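Local coordinates for protein Drep2 (PDB 4D2K) that probably acts in apoptotic DNA fragmentation through a CIDE domain that self-associates into higher-order assemblies, at residues Arg50-Cys55 with Leu76-Gly81. Sequence-based numbering, arbitrary orientation.
Sequences RVVLEC and LLLRQG
R50 lays one face of its guanidinium over the side chain of L78: NH1 lies 3.4 Å from L78 CD1 and NH2 3.5 Å from L78 CB. CG stands anti to the carbonyl carbon, and a bend at chi3 (-57°) brings the guanidinium over segment 76-81, and NH2 hydrogen-bonds the carbonyl of E82, just past G81. On the same sheet face, V52 meets L78 at about a right angle, CG1 to CD1 at 3.9 Å, while its CG2 lies against L76 CB. L76 CD2 then reaches E54 CG at 3.7 Å; E54 bends at chi2 and its carboxylate pairs with R19. The antiparallel backbones are joined by two pairs of nearly straight hydrogen bonds, R50 with L78 and V52 with L76; L78 N to R50 O measures 2.8 Å at 175°. V51 and L77, a non-hydrogen-bonded pair, turn to the opposite face. An alanine here, lacking the guanidinium and its bond to E82, would probably leave L78 less covered and the segment around G81 less firmly held. Within this ubiquitin-like CIDE-N sheet, the apolar cluster of V52, L76 and L78 is thus covered at L78 by a cation whose flat face shields leucine while NH2 donates to the E82 carbonyl.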
# COMPACT_ATOMS: atom_id res chain seq x y z
N ARG A 50 6.00 5.35 -0.15
CA ARG A 50 5.93 4.70 1.13
C ARG A 50 4.55 4.04 1.27
O ARG A 50 3.58 4.50 0.70
CB ARG A 50 6.22 5.73 2.22
CG ARG A 50 7.69 6.12 2.27
CD ARG A 50 7.93 7.45 2.96
NE ARG A 50 7.18 8.53 2.33
CZ ARG A 50 6.17 9.18 2.90
NH1 ARG A 50 5.81 8.88 4.14
NH2 ARG A 50 5.55 10.15 2.23
N VAL A 51 4.48 2.94 2.00
CA VAL A 51 3.19 2.29 2.23
C VAL A 51 2.90 2.30 3.71
O VAL A 51 3.76 1.94 4.51
CB VAL A 51 3.18 0.85 1.68
CG1 VAL A 51 1.87 0.16 2.02
CG2 VAL A 51 3.40 0.86 0.16
N VAL A 52 1.72 2.74 4.11
CA VAL A 52 1.42 2.77 5.53
C VAL A 52 0.06 2.16 5.79
O VAL A 52 -0.77 2.09 4.89
CB VAL A 52 1.46 4.23 6.12
CG1 VAL A 52 2.82 4.87 5.93
CG2 VAL A 52 0.36 5.10 5.49
N LEU A 53 -0.17 1.74 7.03
CA LEU A 53 -1.49 1.26 7.41
C LEU A 53 -2.45 2.44 7.39
O LEU A 53 -2.10 3.55 7.81
CB LEU A 53 -1.45 0.65 8.81
CG LEU A 53 -0.69 -0.66 9.02
CD1 LEU A 53 -0.84 -1.09 10.47
CD2 LEU A 53 -1.25 -1.74 8.10
N GLU A 54 -3.66 2.21 6.92
CA GLU A 54 -4.64 3.28 6.90
C GLU A 54 -5.04 3.66 8.33
O GLU A 54 -5.37 4.81 8.60
CB GLU A 54 -5.87 2.89 6.08
CG GLU A 54 -6.86 4.06 5.85
CD GLU A 54 -7.75 4.32 7.05
OE1 GLU A 54 -8.03 3.36 7.79
OE2 GLU A 54 -8.16 5.48 7.26
N CYS A 55 -5.08 2.69 9.23
CA CYS A 55 -5.62 2.96 10.55
C CYS A 55 -4.74 3.88 11.42
O CYS A 55 -5.27 4.68 12.17
CB CYS A 55 -5.90 1.65 11.30
SG CYS A 55 -4.44 0.65 11.63
N LEU A 76 -2.35 2.82 2.70
CA LEU A 76 -2.25 4.03 1.90
C LEU A 76 -0.89 4.04 1.23
O LEU A 76 0.13 3.68 1.83
CB LEU A 76 -2.42 5.31 2.74
CG LEU A 76 -3.63 5.49 3.65
CD1 LEU A 76 -3.65 6.90 4.22
CD2 LEU A 76 -4.94 5.17 2.95
N LEU A 77 -0.88 4.47 -0.01
CA LEU A 77 0.36 4.68 -0.70
C LEU A 77 0.65 6.18 -0.60
O LEU A 77 -0.18 6.98 -0.98
CB LEU A 77 0.25 4.20 -2.14
CG LEU A 77 1.49 3.99 -3.00
CD1 LEU A 77 1.16 2.99 -4.09
CD2 LEU A 77 1.89 5.30 -3.62
N LEU A 78 1.80 6.55 -0.07
CA LEU A 78 2.21 7.95 0.06
C LEU A 78 3.33 8.26 -0.91
O LEU A 78 4.36 7.56 -0.91
CB LEU A 78 2.71 8.26 1.48
CG LEU A 78 1.78 7.90 2.63
CD1 LEU A 78 2.43 8.22 3.96
CD2 LEU A 78 0.46 8.63 2.48
N ARG A 79 3.15 9.27 -1.73
CA ARG A 79 4.23 9.72 -2.61
C ARG A 79 4.65 11.14 -2.24
O ARG A 79 3.95 11.83 -1.49
CB ARG A 79 3.81 9.65 -4.07
CG ARG A 79 2.36 10.06 -4.31
CD ARG A 79 1.96 9.88 -5.77
NE ARG A 79 3.00 10.37 -6.67
CZ ARG A 79 2.84 10.53 -7.98
NH1 ARG A 79 1.67 10.26 -8.54
NH2 ARG A 79 3.84 10.98 -8.72
N GLN A 80 5.81 11.55 -2.76
CA GLN A 80 6.24 12.95 -2.73
C GLN A 80 5.87 13.79 -1.51
O GLN A 80 5.13 14.77 -1.66
CB GLN A 80 5.67 13.69 -3.95
CG GLN A 80 6.29 13.39 -5.30
CD GLN A 80 5.72 14.28 -6.38
OE1 GLN A 80 4.62 14.84 -6.22
NE2 GLN A 80 6.45 14.43 -7.48
N GLY A 81 6.31 13.41 -0.32
CA GLY A 81 6.04 14.25 0.83
C GLY A 81 4.68 14.18 1.46
O GLY A 81 4.41 14.91 2.39